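Local coordinates for nucleoporin NUP159 (Saccharomyces cerevisiae, PDB 1XIP), which forms part of the nuclear pore complex and, through this N-terminal beta-propeller domain, tethers the helicase Dbp5 to the pore for mRNA export, at residues 140-145 with 166-171; 146-151 with 160-165. All coordinates share one frame; numbering follows the deposited sequence.

Overall arrangement
Contacts 1 and 2 lie side by side, their centres about 7 Å apart, in one part of the NUP159 beta-propeller. The chain passes through 140-145, 146-151, 160-165 and 166-171 in that order, so both segments of contact 2 fall between those of contact 1. Contact 2 is a hairpin within the four-stranded sheet that runs from strand 129-134 to strand 158-165. Contact 1 joins strand 138-143 of that blade to strand 167-170, the first strand of the next. Among the places where they meet, L148 CD1 packs on F168 CD2, 3.6 Å away, and I141 N probably hydrogen-bonds to S149 O. Together they show a blade being completed and the chain then crossing to its neighbour.

Contact 1: residues 140-145 with 166-171; sequences VILNSV and TSFDVT
The ring of F168 touches both V140 and L142. Its far end does the work: CE1 meets V140 CG1 at 3.5 Å, while CE2, on the other side of CZ, lies 3.6 Å from L142 CB. CZ, the tip, comes within 3.4 Å of V140 O. The carbonyl and L142 CB both approach obliquely, and the side chains of V140 and F168 likewise cross at a slant. F168 CG stands between its own backbone N and carbonyl carbon (chi1 80°), a crowded position that extended strand backbone can accommodate.

No hydrogen bond joins the two segments. Strands 140-143 and 167-170 run antiparallel, but their axes approach only to 8.4 Å, as expected of adjacent propeller blades that meet through side chains. The chain turns a corner at T166, passing from the last strand of one blade to the first of the next. A phenylalanine suits position 168 because its long, flat, apolar side chain spans that separation.

The flanking residues are smaller or branched. V140 holds CG1 anti to its backbone N (chi1 -174°), which sets this methyl against the ring; its other methyl, CG2, only just meets V170 CG2 at 4.5 Å. L142 offers the ring its CB, and its methyl CD2 reaches T166 O, 3.6 Å away, covering the corner. On the other side of strand 167-170, S167 OG is hydrogen-bonded to V219 N, and D169 OD2 to I221 N, which ties that strand to strand 215-221 of a further blade.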
ATOM      1  N   VAL A 140       7.109  -6.821  10.036  1.00 26.43           N
ATOM      2  CA  VAL A 140       8.007  -7.321   9.014  1.00 26.24           C
ATOM      3  C   VAL A 140       8.657  -6.149   8.302  1.00 26.53           C
ATOM      4  O   VAL A 140       7.974  -5.251   7.841  1.00 26.89           O
ATOM      5  CB  VAL A 140       7.313  -8.245   8.014  1.00 26.04           C
ATOM      6  CG1 VAL A 140       8.352  -8.849   7.065  1.00 26.75           C
ATOM      7  CG2 VAL A 140       6.562  -9.353   8.737  1.00 25.04           C
ATOM      8  N   ILE A 141       9.982  -6.173   8.218  1.00 26.53           N
ATOM      9  CA  ILE A 141      10.749  -5.001   7.831  1.00 26.39           C
ATOM     10  C   ILE A 141      11.675  -5.299   6.660  1.00 26.61           C
ATOM     11  O   ILE A 141      12.468  -6.251   6.702  1.00 26.52           O
ATOM     12  CB  ILE A 141      11.559  -4.478   9.058  1.00 26.31           C
ATOM     13  CG1 ILE A 141      10.613  -3.879  10.100  1.00 25.95           C
ATOM     14  CG2 ILE A 141      12.587  -3.441   8.631  1.00 26.03           C
ATOM     15  CD1 ILE A 141      11.190  -3.753  11.479  1.00 25.95           C
ATOM     16  N   LEU A 142      11.571  -4.491   5.610  1.00 26.62           N
ATOM     17  CA  LEU A 142      12.513  -4.581   4.514  1.00 26.42           C
ATOM     18  C   LEU A 142      13.532  -3.449   4.523  1.00 26.99           C
ATOM     19  O   LEU A 142      13.189  -2.271   4.440  1.00 26.55           O
ATOM     20  CB  LEU A 142      11.818  -4.682   3.167  1.00 26.20           C
ATOM     21  CG  LEU A 142      12.765  -4.704   1.957  1.00 25.93           C
ATOM     22  CD1 LEU A 142      13.675  -5.945   1.948  1.00 25.21           C
ATOM     23  CD2 LEU A 142      11.963  -4.624   0.696  1.00 25.25           C
ATOM     24  N   ASN A 143      14.792  -3.865   4.595  1.00 27.56           N
ATOM     25  CA  ASN A 143      15.969  -3.029   4.728  1.00 28.23           C
ATOM     26  C   ASN A 143      16.419  -2.319   3.450  1.00 28.62           C
ATOM     27  O   ASN A 143      16.105  -2.755   2.329  1.00 28.61           O
ATOM     28  CB  ASN A 143      17.105  -3.960   5.108  1.00 28.79           C
ATOM     29  CG  ASN A 143      17.972  -3.401   6.136  1.00 29.82           C
ATOM     30  OD1 ASN A 143      18.454  -2.289   6.002  1.00 32.91           O
ATOM     31  ND2 ASN A 143      18.205  -4.165   7.193  1.00 32.14           N
ATOM     32  N   SER A 144      17.218  -1.266   3.623  1.00 28.66           N
ATOM     33  CA  SER A 144      17.840  -0.552   2.502  1.00 28.42           C
ATOM     34  C   SER A 144      18.986  -1.345   1.887  1.00 28.30           C
ATOM     35  O   SER A 144      19.542  -0.960   0.852  1.00 27.90           O
ATOM     36  CB  SER A 144      18.346   0.818   2.951  1.00 28.48           C
ATOM     37  OG  SER A 144      19.613   0.706   3.576  1.00 28.52           O
ATOM     38  N   VAL A 145      19.329  -2.453   2.532  1.00 28.39           N
ATOM     39  CA  VAL A 145      20.418  -3.325   2.088  1.00 28.48           C
ATOM     40  C   VAL A 145      19.823  -4.660   1.620  1.00 28.68           C
ATOM     41  O   VAL A 145      20.537  -5.654   1.423  1.00 28.37           O
ATOM     42  CB  VAL A 145      21.497  -3.492   3.220  1.00 28.26           C
ATOM     43  CG1 VAL A 145      21.138  -4.603   4.187  1.00 27.71           C
ATOM     44  CG2 VAL A 145      22.895  -3.680   2.634  1.00 29.17           C
ATOM     45  N   THR A 166      13.465  -7.328  -2.836  1.00 25.62           N
ATOM     46  CA  THR A 166      13.210  -5.952  -3.267  1.00 25.07           C
ATOM     47  C   THR A 166      11.779  -5.518  -2.972  1.00 24.48           C
ATOM     48  O   THR A 166      11.494  -4.332  -2.871  1.00 23.88           O
ATOM     49  CB  THR A 166      13.552  -5.720  -4.757  1.00 24.93           C
ATOM     50  OG1 THR A 166      12.825  -6.637  -5.568  1.00 25.27           O
ATOM     51  CG2 THR A 166      15.009  -6.077  -5.039  1.00 25.99           C
ATOM     52  N   SER A 167      10.896  -6.500  -2.843  1.00 23.88           N
ATOM     53  CA  SER A 167       9.537  -6.281  -2.405  1.00 23.35           C
ATOM     54  C   SER A 167       9.018  -7.501  -1.665  1.00 22.98           C
ATOM     55  O   SER A 167       9.343  -8.628  -1.997  1.00 23.17           O
ATOM     56  CB  SER A 167       8.617  -5.972  -3.598  1.00 23.45           C
ATOM     57  OG  SER A 167       7.379  -5.428  -3.146  1.00 22.63           O
ATOM     58  N   PHE A 168       8.192  -7.267  -0.668  1.00 22.85           N
ATOM     59  CA  PHE A 168       7.534  -8.357   0.028  1.00 22.48           C
ATOM     60  C   PHE A 168       6.071  -8.000   0.292  1.00 22.55           C
ATOM     61  O   PHE A 168       5.682  -6.844   0.209  1.00 22.58           O
ATOM     62  CB  PHE A 168       8.270  -8.684   1.329  1.00 22.04           C
ATOM     63  CG  PHE A 168       7.944  -7.739   2.470  1.00 21.52           C
ATOM     64  CD1 PHE A 168       6.958  -8.066   3.404  1.00 21.42           C
ATOM     65  CD2 PHE A 168       8.633  -6.535   2.616  1.00 20.59           C
ATOM     66  CE1 PHE A 168       6.658  -7.202   4.466  1.00 21.95           C
ATOM     67  CE2 PHE A 168       8.351  -5.668   3.672  1.00 20.21           C
ATOM     68  CZ  PHE A 168       7.357  -5.999   4.597  1.00 21.37           C
ATOM     69  N   ASP A 169       5.267  -9.005   0.603  1.00 23.08           N
ATOM     70  CA  ASP A 169       3.900  -8.786   1.066  1.00 23.92           C
ATOM     71  C   ASP A 169       3.558  -9.873   2.082  1.00 23.77           C
ATOM     72  O   ASP A 169       4.066 -10.976   1.980  1.00 24.09           O
ATOM     73  CB  ASP A 169       2.926  -8.811  -0.123  1.00 23.73           C
ATOM     74  CG  ASP A 169       1.567  -8.219   0.214  1.00 25.80           C
ATOM     75  OD1 ASP A 169       1.411  -7.591   1.306  1.00 28.75           O
ATOM     76  OD2 ASP A 169       0.584  -8.329  -0.560  1.00 26.37           O
ATOM     77  N   VAL A 170       2.727  -9.550   3.075  1.00 24.16           N
ATOM     78  CA  VAL A 170       2.213 -10.551   4.013  1.00 24.09           C
ATOM     79  C   VAL A 170       0.727 -10.468   4.188  1.00 24.72           C
ATOM     80  O   VAL A 170       0.125  -9.381   4.082  1.00 24.59           O
ATOM     81  CB  VAL A 170       2.768 -10.410   5.445  1.00 24.08           C
ATOM     82  CG1 VAL A 170       3.783 -11.491   5.740  1.00 24.85           C
ATOM     83  CG2 VAL A 170       3.290  -9.032   5.725  1.00 22.66           C
ATOM     84  N   THR A 171       0.140 -11.628   4.478  1.00 25.06           N
ATOM     85  CA  THR A 171      -1.192 -11.711   5.046  1.00 25.81           C
ATOM     86  C   THR A 171      -1.068 -12.419   6.387  1.00 26.66           C
ATOM     87  O   THR A 171       0.033 -12.711   6.843  1.00 27.29           O
ATOM     88  CB  THR A 171      -2.132 -12.507   4.129  1.00 25.92           C
ATOM     89  OG1 THR A 171      -1.621 -13.847   3.959  1.00 26.27           O
ATOM     90  CG2 THR A 171      -2.159 -11.913   2.719  1.00 24.85           C
TER

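Contact 2: residues 146-151 with 160-165; sequences NDLSAL and QLAQNV
The side-chain amide of Q160 lies with one flat side against S149, whose CB sits over it, 3.7 Å from NE2. Beyond the NE2 end comes D147 CB. The chain of Q160 is bent at chi2 (61°), bringing CD back over the neighbouring strand. D147 and Q163 run side by side and point the same way, with their carboxylate and amide planes 72° apart; D147 OD1 touches the aliphatic CG of Q163 at 3.4 Å. Polar residues suit this partly exposed face. A third flat group, the carboxamide of N146, gives ND2 to V165 O at 2.7 Å, with the acceptor tilted out of the amide plane. N146 and N164 both have positive phi, which asparagine tolerates well, and N164 N makes a weak bond to N146 O.

The face bearing L148 is apolar. L148 CB lies 3.9 Å from V165 CG2 and also touches A162 CB at the hydrogen-bonded pair L148-A162, where alanine's one methyl meets the CB of leucine. The CB of L161 points toward the other strand, and CD1 meets A150 CB at 3.8 Å.

The backbone joins the strands through L148. Its N-H bonds to A162 O from above the carbonyl plane, whereas its own carbonyl oxygen accepts two bonds, from L161 N at 2.7 Å and from A162 N at 3.1 Å. Two residues thus face one, and beyond this point S149 pairs with Q160, one step out of the earlier register. This is a classic beta bulge in an antiparallel hairpin, formed by the last two strands of a four-stranded beta-propeller blade.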
ATOM      1  N   ASN A 146      18.497  -4.649   1.448  1.00 29.08           N
ATOM      2  CA  ASN A 146      17.715  -5.796   0.975  1.00 29.57           C
ATOM      3  C   ASN A 146      17.678  -6.975   1.943  1.00 30.24           C
ATOM      4  O   ASN A 146      17.818  -8.139   1.525  1.00 31.22           O
ATOM      5  CB  ASN A 146      18.173  -6.236  -0.425  1.00 29.33           C
ATOM      6  CG  ASN A 146      18.029  -5.135  -1.454  1.00 28.94           C
ATOM      7  OD1 ASN A 146      19.014  -4.707  -2.055  1.00 28.94           O
ATOM      8  ND2 ASN A 146      16.801  -4.663  -1.661  1.00 27.94           N
ATOM      9  N   ASP A 147      17.496  -6.671   3.232  1.00 30.46           N
ATOM     10  CA  ASP A 147      17.413  -7.684   4.288  1.00 30.67           C
ATOM     11  C   ASP A 147      16.002  -7.719   4.862  1.00 30.49           C
ATOM     12  O   ASP A 147      15.556  -6.742   5.471  1.00 30.60           O
ATOM     13  CB  ASP A 147      18.390  -7.348   5.424  1.00 31.03           C
ATOM     14  CG  ASP A 147      19.816  -7.839   5.167  1.00 32.36           C
ATOM     15  OD1 ASP A 147      20.048  -8.596   4.196  1.00 34.42           O
ATOM     16  OD2 ASP A 147      20.780  -7.513   5.909  1.00 33.30           O
ATOM     17  N   LEU A 148      15.297  -8.832   4.679  1.00 30.39           N
ATOM     18  CA  LEU A 148      13.961  -8.987   5.262  1.00 30.29           C
ATOM     19  C   LEU A 148      14.042  -9.528   6.682  1.00 30.77           C
ATOM     20  O   LEU A 148      14.554 -10.633   6.898  1.00 31.20           O
ATOM     21  CB  LEU A 148      13.090  -9.899   4.404  1.00 29.88           C
ATOM     22  CG  LEU A 148      11.596  -9.817   4.700  1.00 28.44           C
ATOM     23  CD1 LEU A 148      11.086  -8.437   4.384  1.00 26.79           C
ATOM     24  CD2 LEU A 148      10.844 -10.854   3.903  1.00 27.25           C
ATOM     25  N   SER A 149      13.532  -8.754   7.646  1.00 31.23           N
ATOM     26  CA  SER A 149      13.636  -9.103   9.069  1.00 31.69           C
ATOM     27  C   SER A 149      12.303  -9.038   9.802  1.00 31.84           C
ATOM     28  O   SER A 149      11.342  -8.450   9.311  1.00 32.12           O
ATOM     29  CB  SER A 149      14.638  -8.195   9.762  1.00 31.56           C
ATOM     30  OG  SER A 149      14.465  -6.871   9.316  1.00 33.88           O
ATOM     31  N   ALA A 150      12.260  -9.646  10.982  1.00 32.14           N
ATOM     32  CA  ALA A 150      11.039  -9.723  11.781  1.00 32.73           C
ATOM     33  C   ALA A 150      11.248  -9.191  13.196  1.00 33.11           C
ATOM     34  O   ALA A 150      12.165  -9.620  13.896  1.00 33.10           O
ATOM     35  CB  ALA A 150      10.524 -11.152  11.830  1.00 32.71           C
ATOM     36  N   LEU A 151      10.398  -8.241  13.589  1.00 33.57           N
ATOM     37  CA  LEU A 151      10.406  -7.673  14.929  1.00 33.81           C
ATOM     38  C   LEU A 151       9.203  -8.173  15.709  1.00 34.32           C
ATOM     39  O   LEU A 151       8.066  -7.922  15.316  1.00 33.95           O
ATOM     40  CB  LEU A 151      10.353  -6.154  14.857  1.00 33.66           C
ATOM     41  CG  LEU A 151      11.191  -5.301  15.819  1.00 33.60           C
ATOM     42  CD1 LEU A 151      10.387  -4.112  16.318  1.00 31.37           C
ATOM     43  CD2 LEU A 151      11.786  -6.095  16.981  1.00 33.18           C
ATOM     44  N   GLN A 160      15.973 -12.851  11.382  1.00 39.96           N
ATOM     45  CA  GLN A 160      16.291 -12.555   9.985  1.00 38.98           C
ATOM     46  C   GLN A 160      15.563 -13.530   9.069  1.00 38.18           C
ATOM     47  O   GLN A 160      15.771 -14.737   9.158  1.00 38.24           O
ATOM     48  CB  GLN A 160      17.800 -12.622   9.748  1.00 39.01           C
ATOM     49  CG  GLN A 160      18.375 -11.451   8.969  1.00 40.08           C
ATOM     50  CD  GLN A 160      18.169 -10.111   9.671  1.00 41.93           C
ATOM     51  OE1 GLN A 160      18.033 -10.054  10.904  1.00 42.47           O
ATOM     52  NE2 GLN A 160      18.136  -9.031   8.891  1.00 42.33           N
ATOM     53  N   LEU A 161      14.708 -13.013   8.192  1.00 37.01           N
ATOM     54  CA  LEU A 161      13.844 -13.875   7.397  1.00 36.14           C
ATOM     55  C   LEU A 161      14.430 -14.249   6.052  1.00 35.88           C
ATOM     56  O   LEU A 161      14.502 -15.429   5.713  1.00 35.98           O
ATOM     57  CB  LEU A 161      12.469 -13.249   7.206  1.00 36.21           C
ATOM     58  CG  LEU A 161      11.648 -12.990   8.464  1.00 35.83           C
ATOM     59  CD1 LEU A 161      10.536 -12.033   8.134  1.00 35.43           C
ATOM     60  CD2 LEU A 161      11.111 -14.304   9.062  1.00 35.59           C
ATOM     61  N   ALA A 162      14.845 -13.248   5.278  1.00 35.16           N
ATOM     62  CA  ALA A 162      15.363 -13.502   3.940  1.00 34.51           C
ATOM     63  C   ALA A 162      16.358 -12.444   3.520  1.00 34.22           C
ATOM     64  O   ALA A 162      16.590 -11.478   4.247  1.00 34.23           O
ATOM     65  CB  ALA A 162      14.228 -13.598   2.933  1.00 34.40           C
ATOM     66  N   GLN A 163      16.953 -12.647   2.345  1.00 33.86           N
ATOM     67  CA  GLN A 163      17.917 -11.710   1.780  1.00 33.51           C
ATOM     68  C   GLN A 163      17.642 -11.453   0.311  1.00 32.78           C
ATOM     69  O   GLN A 163      16.935 -12.236  -0.344  1.00 32.42           O
ATOM     70  CB  GLN A 163      19.326 -12.257   1.911  1.00 33.96           C
ATOM     71  CG  GLN A 163      20.068 -11.782   3.127  1.00 34.85           C
ATOM     72  CD  GLN A 163      20.746 -12.918   3.838  1.00 35.34           C
ATOM     73  OE1 GLN A 163      20.276 -13.366   4.888  1.00 36.17           O
ATOM     74  NE2 GLN A 163      21.841 -13.408   3.267  1.00 34.35           N
ATOM     75  N   ASN A 164      18.222 -10.362  -0.199  1.00 31.77           N
ATOM     76  CA  ASN A 164      18.134  -9.997  -1.612  1.00 30.92           C
ATOM     77  C   ASN A 164      16.719  -9.708  -2.088  1.00 30.15           C
ATOM     78  O   ASN A 164      16.421  -9.835  -3.276  1.00 30.37           O
ATOM     79  CB  ASN A 164      18.763 -11.086  -2.482  1.00 31.29           C
ATOM     80  CG  ASN A 164      20.252 -11.201  -2.277  1.00 31.40           C
ATOM     81  OD1 ASN A 164      20.962 -10.193  -2.256  1.00 31.48           O
ATOM     82  ND2 ASN A 164      20.739 -12.430  -2.133  1.00 32.21           N
ATOM     83  N   VAL A 165      15.865  -9.313  -1.145  1.00 28.84           N
ATOM     84  CA  VAL A 165      14.462  -9.031  -1.382  1.00 27.46           C
ATOM     85  C   VAL A 165      14.346  -7.589  -1.865  1.00 26.92           C
ATOM     86  O   VAL A 165      15.052  -6.721  -1.353  1.00 27.08           O
ATOM     87  CB  VAL A 165      13.653  -9.179  -0.045  1.00 27.59           C
ATOM     88  CG1 VAL A 165      12.121  -9.019  -0.262  1.00 26.46           C
ATOM     89  CG2 VAL A 165      13.980 -10.493   0.644  1.00 26.58           C
TER